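Tumor necrosis factor-inducible protein TSG-6 (Homo sapiens, PDB 2PF5) transfers heavy chains from inter-alpha-inhibitor to hyaluronan during matrix remodelling and binds hyaluronan through the Link module present here. Local coordinates at residues A[1-6]-A[90-95]; A[59-64]-A[74-79]. All blocks are in the same frame, centred on the assembly; numbering follows the deposited sequence.

Contact 1. Residues A[1-6]-A[90-95]; sequences GVYHRE and AYCYNP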
loop_
_atom_site.group_PDB
_atom_site.type_symbol
_atom_site.label_atom_id
_atom_site.label_comp_id
_atom_site.label_asym_id
_atom_site.label_seq_id
_atom_site.Cartn_x
_atom_site.Cartn_y
_atom_site.Cartn_z
ATOM N N GLY A 1 12.699 -1.087 -3.761
ATOM C CA GLY A 1 11.563 -1.854 -4.331
ATOM C C GLY A 1 10.330 -1.402 -3.547
ATOM O O GLY A 1 10.271 -0.278 -3.041
ATOM N N VAL A 2 9.364 -2.290 -3.424
ATOM C CA VAL A 2 8.089 -1.961 -2.800
ATOM C C VAL A 2 8.031 -2.620 -1.422
ATOM O O VAL A 2 8.535 -3.741 -1.239
ATOM C CB VAL A 2 6.932 -2.464 -3.703
ATOM C CG1 VAL A 2 5.533 -2.257 -2.998
ATOM C CG2 VAL A 2 6.990 -1.755 -5.072
ATOM N N TYR A 3 7.425 -1.952 -0.447
ATOM C CA TYR A 3 7.287 -2.553 0.867
ATOM C C TYR A 3 6.056 -2.047 1.600
ATOM O O TYR A 3 5.488 -1.025 1.223
ATOM C CB TYR A 3 8.557 -2.338 1.720
ATOM C CG TYR A 3 8.886 -0.889 2.025
ATOM C CD1 TYR A 3 8.363 -0.259 3.160
ATOM C CD2 TYR A 3 9.736 -0.152 1.183
ATOM C CE1 TYR A 3 8.670 1.067 3.441
ATOM C CE2 TYR A 3 10.061 1.159 1.463
ATOM C CZ TYR A 3 9.535 1.761 2.606
ATOM O OH TYR A 3 9.847 3.071 2.910
ATOM N N HIS A 4 5.684 -2.769 2.653
ATOM C CA HIS A 4 4.468 -2.469 3.428
ATOM C C HIS A 4 4.863 -1.750 4.712
ATOM O O HIS A 4 5.844 -2.141 5.377
ATOM C CB HIS A 4 3.754 -3.775 3.734
ATOM C CG HIS A 4 2.691 -3.685 4.789
ATOM N ND1 HIS A 4 2.882 -4.162 6.066
ATOM C CD2 HIS A 4 1.410 -3.237 4.741
ATOM C CE1 HIS A 4 1.778 -3.977 6.777
ATOM N NE2 HIS A 4 0.868 -3.425 5.991
ATOM N N ARG A 5 4.076 -0.749 5.103
ATOM C CA ARG A 5 4.329 -0.048 6.367
ATOM C C ARG A 5 3.013 0.186 7.123
ATOM O O ARG A 5 1.988 0.520 6.516
ATOM C CB ARG A 5 5.058 1.290 6.132
ATOM C CG ARG A 5 6.563 1.223 5.793
ATOM C CD ARG A 5 7.491 1.078 7.038
ATOM N NE ARG A 5 8.918 0.966 6.703
ATOM C CZ ARG A 5 9.555 -0.135 6.290
ATOM N NH1 ARG A 5 8.924 -1.306 6.114
ATOM N NH2 ARG A 5 10.845 -0.059 6.019
ATOM N N GLU A 6 3.058 -0.018 8.439
ATOM C CA GLU A 6 1.961 0.336 9.359
ATOM C C GLU A 6 2.308 1.641 10.064
ATOM O O GLU A 6 3.507 1.951 10.252
ATOM C CB GLU A 6 1.886 -0.685 10.482
ATOM C CG GLU A 6 1.373 -2.030 10.107
ATOM C CD GLU A 6 1.171 -2.883 11.330
ATOM O OE1 GLU A 6 1.718 -2.565 12.405
ATOM O OE2 GLU A 6 0.461 -3.874 11.219
ATOM N N ALA A 90 0.097 1.289 4.391
ATOM C CA ALA A 90 0.700 1.993 3.266
ATOM C C ALA A 90 1.582 1.023 2.474
ATOM O O ALA A 90 2.246 0.178 3.059
ATOM C CB ALA A 90 1.544 3.167 3.763
ATOM N N TYR A 91 1.568 1.169 1.153
ATOM C CA TYR A 91 2.531 0.507 0.259
ATOM C C TYR A 91 3.435 1.573 -0.320
ATOM O O TYR A 91 2.972 2.476 -1.029
ATOM C CB TYR A 91 1.829 -0.332 -0.841
ATOM C CG TYR A 91 1.310 -1.585 -0.229
ATOM C CD1 TYR A 91 -0.035 -1.685 0.128
ATOM C CD2 TYR A 91 2.184 -2.651 0.098
ATOM C CE1 TYR A 91 -0.530 -2.838 0.752
ATOM C CE2 TYR A 91 1.707 -3.800 0.735
ATOM C CZ TYR A 91 0.335 -3.879 1.055
ATOM O OH TYR A 91 -0.173 -4.988 1.691
ATOM N N CYS A 92 4.718 1.494 0.042
ATOM C CA CYS A 92 5.719 2.455 -0.372
ATOM C C CYS A 92 6.611 1.909 -1.502
ATOM O O CYS A 92 6.897 0.709 -1.576
ATOM C CB CYS A 92 6.647 2.790 0.785
ATOM S SG CYS A 92 5.888 3.523 2.250
ATOM N N TYR A 93 7.095 2.833 -2.319
ATOM C CA TYR A 93 8.130 2.551 -3.321
ATOM C C TYR A 93 9.382 3.398 -3.044
ATOM O O TYR A 93 9.321 4.638 -3.012
ATOM C CB TYR A 93 7.602 2.809 -4.727
ATOM C CG TYR A 93 8.678 2.535 -5.773
ATOM C CD1 TYR A 93 9.230 1.251 -5.901
ATOM C CD2 TYR A 93 9.142 3.533 -6.610
ATOM C CE1 TYR A 93 10.244 0.982 -6.839
ATOM C CE2 TYR A 93 10.170 3.269 -7.590
ATOM C CZ TYR A 93 10.678 1.974 -7.684
ATOM O OH TYR A 93 11.674 1.671 -8.587
ATOM N N ASN A 94 10.508 2.724 -2.810
ATOM C CA ASN A 94 11.798 3.403 -2.634
ATOM C C ASN A 94 12.851 2.564 -3.366
ATOM O O ASN A 94 13.348 1.612 -2.780
ATOM C CB ASN A 94 12.151 3.481 -1.150
ATOM C CG ASN A 94 13.262 4.455 -0.851
ATOM O OD1 ASN A 94 14.246 4.565 -1.593
ATOM N ND2 ASN A 94 13.144 5.136 0.269
ATOM N N PRO A 95 13.198 2.909 -4.618
ATOM C CA PRO A 95 14.148 2.060 -5.400
ATOM C C PRO A 95 15.619 2.131 -4.961
ATOM O O PRO A 95 16.004 3.060 -4.248
ATOM C CB PRO A 95 14.015 2.619 -6.814
ATOM C CG PRO A 95 13.720 4.074 -6.598
ATOM C CD PRO A 95 12.763 4.085 -5.396
#

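Contact 2. Residues A[59-64]-A[74-79]; sequences YPIVKP and GIIDYG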
loop_
_atom_site.group_PDB
_atom_site.type_symbol
_atom_site.label_atom_id
_atom_site.label_comp_id
_atom_site.label_asym_id
_atom_site.label_seq_id
_atom_site.Cartn_x
_atom_site.Cartn_y
_atom_site.Cartn_z
ATOM N N TYR A 59 -4.111 -4.860 -1.766
ATOM C CA TYR A 59 -3.009 -5.651 -1.174
ATOM C C TYR A 59 -2.644 -6.811 -2.070
ATOM O O TYR A 59 -3.509 -7.350 -2.747
ATOM C CB TYR A 59 -3.350 -6.160 0.231
ATOM C CG TYR A 59 -4.578 -7.038 0.365
ATOM C CD1 TYR A 59 -4.466 -8.436 0.369
ATOM C CD2 TYR A 59 -5.845 -6.480 0.572
ATOM C CE1 TYR A 59 -5.589 -9.260 0.536
ATOM C CE2 TYR A 59 -6.987 -7.309 0.739
ATOM C CZ TYR A 59 -6.842 -8.681 0.722
ATOM O OH TYR A 59 -7.940 -9.490 0.888
ATOM N N PRO A 60 -1.344 -7.188 -2.068
ATOM C CA PRO A 60 -0.894 -8.233 -2.990
ATOM C C PRO A 60 -0.999 -9.659 -2.453
ATOM O O PRO A 60 -0.497 -9.955 -1.345
ATOM C CB PRO A 60 0.581 -7.857 -3.246
ATOM C CG PRO A 60 1.048 -7.183 -1.995
ATOM C CD PRO A 60 -0.217 -6.570 -1.319
ATOM N N ILE A 61 -1.634 -10.530 -3.240
ATOM C CA ILE A 61 -1.652 -11.967 -2.945
ATOM C C ILE A 61 -0.842 -12.753 -3.983
ATOM O O ILE A 61 -1.059 -12.632 -5.186
ATOM C CB ILE A 61 -3.107 -12.519 -2.819
ATOM C CG1 ILE A 61 -3.872 -11.754 -1.722
ATOM C CG2 ILE A 61 -3.108 -14.047 -2.563
ATOM C CD1 ILE A 61 -3.183 -11.769 -0.337
ATOM N N VAL A 62 0.099 -13.561 -3.495
ATOM C CA VAL A 62 0.893 -14.451 -4.362
ATOM C C VAL A 62 0.300 -15.862 -4.342
ATOM O O VAL A 62 0.198 -16.513 -5.391
ATOM C CB VAL A 62 2.398 -14.459 -3.937
ATOM C CG1 VAL A 62 3.206 -15.570 -4.654
ATOM C CG2 VAL A 62 3.021 -13.097 -4.179
ATOM N N LYS A 63 -0.058 -16.338 -3.148
ATOM C CA LYS A 63 -0.682 -17.654 -2.977
ATOM C C LYS A 63 -1.989 -17.553 -2.187
ATOM O O LYS A 63 -2.011 -16.998 -1.085
ATOM C CB LYS A 63 0.270 -18.642 -2.293
ATOM C CG LYS A 63 1.000 -19.608 -3.247
ATOM C CD LYS A 63 2.183 -18.909 -3.930
ATOM C CE LYS A 63 2.879 -19.775 -4.977
ATOM N NZ LYS A 63 3.422 -18.892 -6.072
ATOM N N PRO A 64 -3.077 -18.112 -2.733
ATOM C CA PRO A 64 -4.382 -18.003 -2.065
ATOM C C PRO A 64 -4.480 -18.861 -0.797
ATOM O O PRO A 64 -3.668 -19.775 -0.600
ATOM C CB PRO A 64 -5.364 -18.496 -3.133
ATOM C CG PRO A 64 -4.561 -19.396 -4.002
ATOM C CD PRO A 64 -3.147 -18.900 -3.976
ATOM N N GLY A 74 -3.277 -12.139 -7.095
ATOM C CA GLY A 74 -3.380 -10.844 -7.726
ATOM C C GLY A 74 -3.442 -9.801 -6.630
ATOM O O GLY A 74 -3.339 -10.125 -5.447
ATOM N N ILE A 75 -3.589 -8.544 -7.031
ATOM C CA ILE A 75 -3.851 -7.455 -6.094
ATOM C C ILE A 75 -5.351 -7.418 -5.850
ATOM O O ILE A 75 -6.139 -7.390 -6.802
ATOM C CB ILE A 75 -3.336 -6.115 -6.643
ATOM C CG1 ILE A 75 -1.793 -6.144 -6.750
ATOM C CG2 ILE A 75 -3.796 -4.902 -5.723
ATOM C CD1 ILE A 75 -1.258 -4.973 -7.516
ATOM N N ILE A 76 -5.755 -7.467 -4.584
ATOM C CA ILE A 76 -7.167 -7.327 -4.237
ATOM C C ILE A 76 -7.391 -5.814 -4.270
ATOM O O ILE A 76 -6.702 -5.073 -3.562
ATOM C CB ILE A 76 -7.475 -7.931 -2.839
ATOM C CG1 ILE A 76 -7.062 -9.417 -2.799
ATOM C CG2 ILE A 76 -8.971 -7.678 -2.427
ATOM C CD1 ILE A 76 -7.820 -10.328 -3.772
ATOM N N ASP A 77 -8.288 -5.351 -5.147
ATOM C CA ASP A 77 -8.448 -3.908 -5.367
ATOM C C ASP A 77 -9.626 -3.408 -4.488
ATOM O O ASP A 77 -10.745 -3.827 -4.685
ATOM C CB ASP A 77 -8.714 -3.660 -6.889
ATOM C CG ASP A 77 -9.021 -2.189 -7.230
ATOM O OD1 ASP A 77 -8.444 -1.272 -6.593
ATOM O OD2 ASP A 77 -9.791 -1.969 -8.194
ATOM N N TYR A 78 -9.359 -2.537 -3.514
ATOM C CA TYR A 78 -10.451 -1.881 -2.773
ATOM C C TYR A 78 -10.814 -0.556 -3.453
ATOM O O TYR A 78 -11.660 0.199 -2.969
ATOM C CB TYR A 78 -10.026 -1.612 -1.320
ATOM C CG TYR A 78 -10.045 -2.807 -0.375
ATOM C CD1 TYR A 78 -10.291 -4.110 -0.823
ATOM C CD2 TYR A 78 -9.785 -2.617 0.983
ATOM C CE1 TYR A 78 -10.318 -5.182 0.068
ATOM C CE2 TYR A 78 -9.775 -3.682 1.870
ATOM C CZ TYR A 78 -10.043 -4.953 1.415
ATOM O OH TYR A 78 -10.062 -5.996 2.338
ATOM N N GLY A 79 -10.182 -0.280 -4.596
ATOM C CA GLY A 79 -10.499 0.904 -5.388
ATOM C C GLY A 79 -9.896 2.221 -4.915
ATOM O O GLY A 79 -9.354 2.315 -3.834
HETATM O O HOH W 1 -10.478 -8.366 1.301
#

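Contact 1. Residues A[1-6]-A[90-95]
With chi1 of 63°, Tyr3 holds its CG in the crowded position between the backbone N and the carbonyl carbon, from where the phenol ring can lie against Cys92 CB; chi1 of Cys92, -61°, directs SG anti to its own carbonyl carbon. The two residues face each other across an antiparallel strand pair of the Link module, a worked example of a fold closing by pairing the first and last strands of the module. Cys92 CB lies over one face of the ring, toward its rim, and is 3.6 Å from Tyr3 CZ, a CH-pi contact. The sulfur approaches the same ring more obliquely, with SG 3.9 Å from Tyr3 CE1, and is itself tied to Cys23 by a disulfide. The Tyr3 hydroxyl reaches on to Glu26, so a covalent and a polar link both run from this face of the sheet toward the end of helix 16-25.

Backbone bonds join Tyr3 and Cys92 in both directions, each N 2.9 Å from the opposing O, and Arg5 and Ala90 repeat the pattern. The other face of the sheet carries Val2, His4, Tyr91 and Tyr93. Here His4 CB packs 3.6 Å from Tyr91 CE2, and the two rings meet obliquely, planes 47° apart. The outer polar atoms are held separately, His4 NE2 by Asp89 and Tyr91 OH by the carbonyl of Ala48. Val2 CG2 touches Tyr93 CD1 at 3.8 Å, and Val2 also rests on Leu36 and Ala39 of helix 33-41. Beyond the Val2-Tyr93 pair, Asn94 N donates to Gly1 O at 3.0 Å, and Gly1 N, from well above the carbonyl plane, meets Asn94 O at 2.9 Å.

Contact 2. Residues A[59-64]-A[74-79]
Tyr59, Ile76 and Gly74 carry most of the meeting between strands 56-61 and 74-80, neighbouring antiparallel strands of the Link module joined by a connection that is partly unmodelled. Tyr59 and Ile76 form a hydrogen-bonded pair, and their side chains run side by side in the same direction. Tyr59 CG stands between the backbone N and the carbonyl carbon, chi1 59°, and the ring beyond it lies against Ile76: Ile76 CB sits above one face, toward the rim, and Ile76 CG1 lies 3.6 Å from Tyr59 CZ. The backbone bonds of this pair are unequal, 2.9 Å from Ile76 N to Tyr59 O but 3.2 Å from Tyr59 N to Ile76 O.

Gly74 faces Ile61 in the next hydrogen-bonded pair, where Ile61 N reaches Gly74 O at 2.8 Å and Gly74 N returns a nearly straight bond to Ile61 O. Phi at Gly74 is positive, 121°, and the backbone shape here by itself calls for glycine.

Tyr78 extends the aromatic surface. The edge of the Tyr59 ring points to the Tyr78 face in an offset edge-to-face pair, planes at 89°, with Tyr59 CE2 3.9 Å from Tyr78 CZ. Trp88 meets Tyr78 edge-to-face as well. One water bridges the two phenols, 2.8 Å from Tyr59 OH and 2.6 Å from Tyr78 OH, and lies near the plane of both rings. A Tyr59 ring backed by Ile76, beside a Tyr78 ring whose hydroxyl shares a water with it, makes a surface consistent with contact to a hydroxyl-rich sugar, though no such ligand is present here.

How the contacts relate
Contacts 1 and 2 belong to the same mixed sheet of the Link module, with centres about 15 Å apart. Contact 1 joins the first and last strands, 2-5 and 89-93; contact 2 pairs strands 56-61 and 74-80, which both fall between them in sequence. Strand 50-51 bridges the two regions, running parallel to 89-93 and antiparallel to 56-61. They also touch directly: Tyr91 OH lies 3.4 Å from Pro60 CD and 3.7 Å from Tyr59 CB, and Leu36 of helix 33-41 meets both Tyr91 and Pro60. Contact 1 closes the module, its last strand also disulfide-linked to helix 16-25; contact 2 adds strand 74-80 beside 56-61, their connection unmodelled at 65-71, consistent with local mobility.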